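Long-range contacts in lipoprotein (Colwellia psychrerythraea, PDB 3O0Y), which is of unknown function but is a putative lipoprotein, possibly lipid-binding, whose family is grouped with a clan of metallopeptidases: residues S134-N139 against W193-V198; G202-L207 against A264-L269. One frame throughout, in Å; residues are numbered along the deposited sequence.

Contact 1 of 2, residues S134-N139 against W193-V198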
loop_
_atom_site.group_PDB
_atom_site.type_symbol
_atom_site.label_atom_id
_atom_site.label_comp_id
_atom_site.label_asym_id
_atom_site.label_seq_id
_atom_site.Cartn_x
_atom_site.Cartn_y
_atom_site.Cartn_z
ATOM N N SER A 134 2.089 8.669 -9.617
ATOM C CA SER A 134 3.285 7.966 -9.249
ATOM C C SER A 134 4.351 8.340 -10.299
ATOM O O SER A 134 4.063 8.287 -11.440
ATOM C CB SER A 134 3.003 6.500 -9.266
ATOM O OG SER A 134 2.005 6.169 -8.302
ATOM N N PRO A 135 5.575 8.622 -9.868
ATOM C CA PRO A 135 6.498 9.343 -10.808
ATOM C C PRO A 135 7.195 8.503 -11.842
ATOM O O PRO A 135 7.595 9.053 -12.897
ATOM C CB PRO A 135 7.522 9.954 -9.854
ATOM C CG PRO A 135 7.518 9.103 -8.617
ATOM C CD PRO A 135 6.083 8.666 -8.463
ATOM N N PHE A 136 7.420 7.218 -11.587
ATOM C CA PHE A 136 8.274 6.383 -12.470
ATOM C C PHE A 136 7.504 5.147 -12.945
ATOM O O PHE A 136 7.256 4.202 -12.146
ATOM C CB PHE A 136 9.541 6.018 -11.748
ATOM C CG PHE A 136 10.304 7.227 -11.230
ATOM C CD1 PHE A 136 10.676 8.262 -12.077
ATOM C CD2 PHE A 136 10.597 7.351 -9.896
ATOM C CE1 PHE A 136 11.307 9.379 -11.576
ATOM C CE2 PHE A 136 11.243 8.499 -9.391
ATOM C CZ PHE A 136 11.590 9.506 -10.241
ATOM N N ILE A 137 7.062 5.193 -14.204
ATOM C CA ILE A 137 6.169 4.134 -14.720
ATOM C C ILE A 137 6.863 2.782 -14.674
ATOM O O ILE A 137 6.207 1.769 -14.475
ATOM C CB ILE A 137 5.558 4.501 -16.073
ATOM C CG1 ILE A 137 4.426 3.567 -16.442
ATOM C CG2 ILE A 137 6.714 4.617 -17.193
ATOM C CD1 ILE A 137 3.555 4.059 -17.604
ATOM N N VAL A 138 8.189 2.767 -14.870
ATOM C CA VAL A 138 8.986 1.573 -14.681
ATOM C C VAL A 138 9.957 1.844 -13.525
ATOM O O VAL A 138 10.718 2.789 -13.513
ATOM C CB VAL A 138 9.767 1.203 -15.967
ATOM C CG1 VAL A 138 10.710 -0.019 -15.716
ATOM C CG2 VAL A 138 8.789 1.023 -17.204
ATOM N N ASN A 139 9.866 1.007 -12.501
ATOM C CA ASN A 139 10.664 1.155 -11.307
ATOM C C ASN A 139 10.857 -0.240 -10.683
ATOM O O ASN A 139 10.460 -1.239 -11.251
ATOM C CB ASN A 139 10.032 2.173 -10.346
ATOM C CG ASN A 139 8.733 1.683 -9.703
ATOM O OD1 ASN A 139 8.773 0.753 -8.910
ATOM N ND2 ASN A 139 7.599 2.294 -10.035
ATOM N N TRP A 193 12.266 14.069 -17.331
ATOM C CA TRP A 193 11.757 13.394 -16.153
ATOM C C TRP A 193 12.085 11.901 -16.286
ATOM O O TRP A 193 11.512 11.184 -17.129
ATOM C CB TRP A 193 10.254 13.595 -16.101
ATOM C CG TRP A 193 9.628 13.037 -14.857
ATOM C CD1 TRP A 193 9.295 11.750 -14.611
ATOM C CD2 TRP A 193 9.317 13.781 -13.679
ATOM N NE1 TRP A 193 8.749 11.652 -13.332
ATOM C CE2 TRP A 193 8.795 12.885 -12.739
ATOM C CE3 TRP A 193 9.449 15.117 -13.320
ATOM C CZ2 TRP A 193 8.350 13.306 -11.492
ATOM C CZ3 TRP A 193 9.032 15.533 -12.097
ATOM C CH2 TRP A 193 8.524 14.624 -11.167
ATOM N N LEU A 194 13.034 11.445 -15.472
ATOM C CA LEU A 194 13.376 10.025 -15.461
ATOM C C LEU A 194 13.974 9.567 -14.165
ATOM O O LEU A 194 14.399 10.351 -13.389
ATOM C CB LEU A 194 14.272 9.618 -16.627
ATOM C CG LEU A 194 15.473 10.411 -17.114
ATOM C CD1 LEU A 194 15.986 11.379 -16.120
ATOM C CD2 LEU A 194 16.504 9.376 -17.670
ATOM N N PRO A 195 13.998 8.261 -13.959
ATOM C CA PRO A 195 14.383 7.814 -12.617
ATOM C C PRO A 195 15.878 8.065 -12.375
ATOM O O PRO A 195 16.666 8.175 -13.334
ATOM C CB PRO A 195 14.044 6.321 -12.651
ATOM C CG PRO A 195 13.089 6.172 -13.818
ATOM C CD PRO A 195 13.630 7.119 -14.814
ATOM N N SER A 196 16.285 8.082 -11.110
ATOM C CA SER A 196 17.662 7.956 -10.760
ATOM C C SER A 196 18.241 6.658 -11.310
ATOM O O SER A 196 17.517 5.699 -11.639
ATOM C CB SER A 196 17.917 8.009 -9.283
ATOM O OG SER A 196 17.487 6.771 -8.700
ATOM N N LYS A 197 19.575 6.650 -11.443
ATOM C CA LYS A 197 20.276 5.441 -11.912
ATOM C C LYS A 197 19.950 4.226 -11.066
ATOM O O LYS A 197 19.642 3.173 -11.589
ATOM C CB LYS A 197 21.793 5.664 -11.930
ATOM C CG LYS A 197 22.256 6.625 -13.051
ATOM C CD LYS A 197 23.799 6.809 -13.118
ATOM C CE LYS A 197 24.239 7.961 -14.057
ATOM N NZ LYS A 197 23.781 7.810 -15.517
ATOM N N VAL A 198 19.943 4.407 -9.750
ATOM C CA VAL A 198 19.624 3.348 -8.805
ATOM C C VAL A 198 18.216 2.762 -9.064
ATOM O O VAL A 198 18.022 1.517 -9.007
ATOM C CB VAL A 198 19.868 3.835 -7.363
ATOM C CG1 VAL A 198 19.149 2.917 -6.320
ATOM C CG2 VAL A 198 21.365 3.890 -7.010
#
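Pro-135 and Phe-136, in the loop between strand 126-128 and helix 144-154, pack against Trp-193 and Pro-195 in the lead-in to helix 197-210. The indole NE1 of Trp-193 donates to the backbone O of Pro-135 at 2.9 Å, with an N-H...O angle of 156°. The acceptor lies close to the indole plane, at the ring edge. The N-H comes in tilted from the carbonyl plane. Further along the same ring edge, CZ2 of Trp-193 lies 3.8 Å from CB of Pro-135. The bond and this apolar touch together would limit the rotation of the indole. An alanine in place of Trp-193 would probably leave the carbonyl of Pro-135 without this N-H donor and open a gap beside the Pro-135 ring.

The Phe-136 ring sits between two prolines. CB of Pro-135 lies over its centre on one face. On the opposite face CA of Pro-195 makes a CH-pi contact, 4.0 Å from the ring centroid and shifted toward the rim. The side chains of Phe-136 and Pro-195 slide past each other in opposite directions, with CD1 of Phe-136 3.6 Å from CG of Pro-195. The Phe-136 ring meets the five-membered ring of Trp-193 obliquely, the planes turned by 33°. This joins two loops just ahead of helices: Ser-196, next to Pro-195, is the N-cap of helix 197-210, and its OG bonds to Thr-199 OG1.

The first loop is also braced from within. ND2 of Asn-139 donates to O of Phe-136 at 2.9 Å, almost in line with the C=O, and OD1 of Asn-139 accepts from the backbone N of Ile-141 and Asn-142. Ile-278 and Gln-281 also touch Phe-136, and the indole meets the ring of Tyr-287.

Contact 2 of 2, residues G202-L207 against A264-L269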
loop_
_atom_site.group_PDB
_atom_site.type_symbol
_atom_site.label_atom_id
_atom_site.label_comp_id
_atom_site.label_asym_id
_atom_site.label_seq_id
_atom_site.Cartn_x
_atom_site.Cartn_y
_atom_site.Cartn_z
ATOM N N GLY A 202 17.411 -0.919 -10.597
ATOM C CA GLY A 202 16.602 -1.878 -9.883
ATOM C C GLY A 202 15.448 -2.396 -10.758
ATOM O O GLY A 202 15.151 -3.624 -10.766
ATOM N N ALA A 203 14.867 -1.497 -11.578
ATOM C CA ALA A 203 13.828 -1.901 -12.558
ATOM C C ALA A 203 14.411 -2.916 -13.578
ATOM O O ALA A 203 13.795 -3.936 -13.911
ATOM C CB ALA A 203 13.268 -0.744 -13.272
ATOM N N ILE A 204 15.576 -2.618 -14.112
ATOM C CA ILE A 204 16.229 -3.529 -15.059
ATOM C C ILE A 204 16.454 -4.904 -14.471
ATOM O O ILE A 204 16.202 -5.930 -15.138
ATOM C CB ILE A 204 17.525 -2.859 -15.587
ATOM C CG1 ILE A 204 17.130 -1.736 -16.505
ATOM C CG2 ILE A 204 18.475 -3.851 -16.376
ATOM C CD1 ILE A 204 18.269 -0.683 -16.726
ATOM N N LYS A 205 16.892 -4.953 -13.222
ATOM C CA LYS A 205 17.198 -6.202 -12.586
ATOM C C LYS A 205 15.904 -7.010 -12.500
ATOM O O LYS A 205 15.912 -8.237 -12.725
ATOM C CB LYS A 205 17.787 -6.003 -11.194
ATOM C CG LYS A 205 17.832 -7.298 -10.353
ATOM C CD LYS A 205 18.673 -7.103 -9.076
ATOM C CE LYS A 205 18.433 -8.223 -8.052
ATOM N NZ LYS A 205 18.819 -7.752 -6.663
ATOM N N TYR A 206 14.807 -6.342 -12.160
ATOM C CA TYR A 206 13.495 -7.018 -12.091
ATOM C C TYR A 206 13.092 -7.570 -13.450
ATOM O O TYR A 206 12.689 -8.726 -13.592
ATOM C CB TYR A 206 12.411 -6.052 -11.587
ATOM C CG TYR A 206 11.019 -6.633 -11.826
ATOM C CD1 TYR A 206 10.489 -7.594 -10.983
ATOM C CD2 TYR A 206 10.269 -6.262 -12.952
ATOM C CE1 TYR A 206 9.227 -8.159 -11.233
ATOM C CE2 TYR A 206 9.009 -6.818 -13.190
ATOM C CZ TYR A 206 8.517 -7.781 -12.339
ATOM O OH TYR A 206 7.246 -8.310 -12.609
ATOM N N LEU A 207 13.207 -6.712 -14.462
ATOM C CA LEU A 207 12.776 -7.053 -15.824
ATOM C C LEU A 207 13.618 -8.222 -16.392
ATOM O O LEU A 207 13.083 -9.136 -17.051
ATOM C CB LEU A 207 12.896 -5.844 -16.737
ATOM C CG LEU A 207 11.936 -4.691 -16.439
ATOM C CD1 LEU A 207 12.290 -3.426 -17.228
ATOM C CD2 LEU A 207 10.464 -5.105 -16.708
ATOM N N ALA A 264 14.701 -0.838 -23.488
ATOM C CA ALA A 264 14.402 0.597 -23.446
ATOM C C ALA A 264 14.968 1.275 -22.197
ATOM O O ALA A 264 15.507 2.403 -22.261
ATOM C CB ALA A 264 12.869 0.833 -23.583
ATOM N N SER A 265 14.769 0.614 -21.052
ATOM C CA SER A 265 15.248 1.105 -19.784
ATOM C C SER A 265 16.768 1.179 -19.768
ATOM O O SER A 265 17.338 2.206 -19.347
ATOM C CB SER A 265 14.734 0.212 -18.658
ATOM O OG SER A 265 13.314 0.291 -18.591
ATOM N N GLU A 266 17.421 0.126 -20.281
ATOM C CA GLU A 266 18.883 0.182 -20.476
ATOM C C GLU A 266 19.355 1.403 -21.292
ATOM O O GLU A 266 20.330 2.072 -20.884
ATOM C CB GLU A 266 19.395 -1.134 -21.080
ATOM C CG GLU A 266 19.494 -2.218 -20.031
ATOM C CD GLU A 266 19.785 -3.624 -20.579
ATOM O OE1 GLU A 266 20.288 -4.450 -19.795
ATOM O OE2 GLU A 266 19.488 -3.913 -21.760
ATOM N N GLN A 267 18.670 1.721 -22.397
ATOM C CA GLN A 267 18.945 2.949 -23.182
ATOM C C GLN A 267 18.894 4.228 -22.362
ATOM O O GLN A 267 19.568 5.167 -22.678
ATOM C CB GLN A 267 17.944 3.204 -24.339
ATOM C CG GLN A 267 17.783 2.163 -25.423
ATOM C CD GLN A 267 19.033 1.437 -25.737
ATOM O OE1 GLN A 267 19.953 1.976 -26.410
ATOM N NE2 GLN A 267 19.088 0.185 -25.304
ATOM N N LEU A 268 18.024 4.283 -21.362
ATOM C CA LEU A 268 17.906 5.471 -20.520
ATOM C C LEU A 268 18.939 5.657 -19.404
ATOM O O LEU A 268 19.066 6.742 -18.851
ATOM C CB LEU A 268 16.522 5.405 -19.829
ATOM C CG LEU A 268 15.546 6.463 -20.239
ATOM C CD1 LEU A 268 15.638 6.907 -21.649
ATOM C CD2 LEU A 268 14.127 5.933 -19.901
ATOM N N LEU A 269 19.678 4.599 -19.075
ATOM C CA LEU A 269 20.646 4.622 -17.988
ATOM C C LEU A 269 21.663 5.733 -18.085
ATOM O O LEU A 269 22.018 6.337 -17.097
ATOM C CB LEU A 269 21.352 3.265 -17.918
ATOM C CG LEU A 269 21.379 2.437 -16.620
ATOM C CD1 LEU A 269 20.242 2.698 -15.605
ATOM C CD2 LEU A 269 21.518 0.945 -16.972
#
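The carboxylate of Glu-266, the one flat side-chain group that touches across this helix pair, only brushes Ile-204. No aromatic ring lies in the interface, so neither segment offers a ring face or edge to the other. The carboxylate takes part through a single oxygen: OE1 of Glu-266 is 3.9 Å from the methyl CG2 of Ile-204. The stem does more. CG of Glu-266 packs 3.8 Å from CD1 of Ile-204, and the two side chains cross obliquely.

Ile-204 carries most of the contact. With CD1 anti to CA (chi2 160°), its chain extends and carries CD1 out to Leu-269 and Glu-266. CG1 of Ile-204 rests on CB of Ser-265 at 3.8 Å. CD1 of Ile-204 meets CD2 of Leu-269 tip to tip at 3.6 Å. The same methyl also lies 3.7 Å from the backbone N of Glu-266, so it reaches the main chain of the other helix. One turn after Ile-204, CD1 of Leu-207 comes within 4.1 Å of OG of Ser-265. That is a van der Waals touch. The hydroxyl's main partner is the backbone O of Val-261, one turn earlier in its own helix, and Gln-185 NE2 makes a weak bond to it.

The two helical segments run nearly antiparallel, at 156°, with axes 9.9 Å apart. The touches between them are van der Waals contacts, some of them to polar atoms.

Around the pair, Val-138 of the loop before helix 144-154 touches Ala-203, Leu-207 and Ser-265. Helix 174-190 meets Ala-264 through Ile-182 and Gln-185, and Leu-268 through Gln-185 and Ala-189. Leu-200 and Gln-201, earlier in helix 197-210, receive Leu-269.

Contact 1 closes first. From the loop after strand 126-128 the chain runs through helices 144-154, 161-172 and 174-190 and returns at residues 193-198. It then goes straight into helix 197-210, which supplies the first segment of contact 2. That contact closes after helix 219-228, at the end of helix 236-268. The two closures follow in series; they neither nest nor cross. Their centres are about 10 Å apart, and they touch directly. NZ of Lys-197 bonds to O of Leu-269 at 2.8 Å, and CG1 of Val-138 lies 3.6 Å from CB of Ala-203. Helix 197-210 thus joins the early loop to helix 236-268.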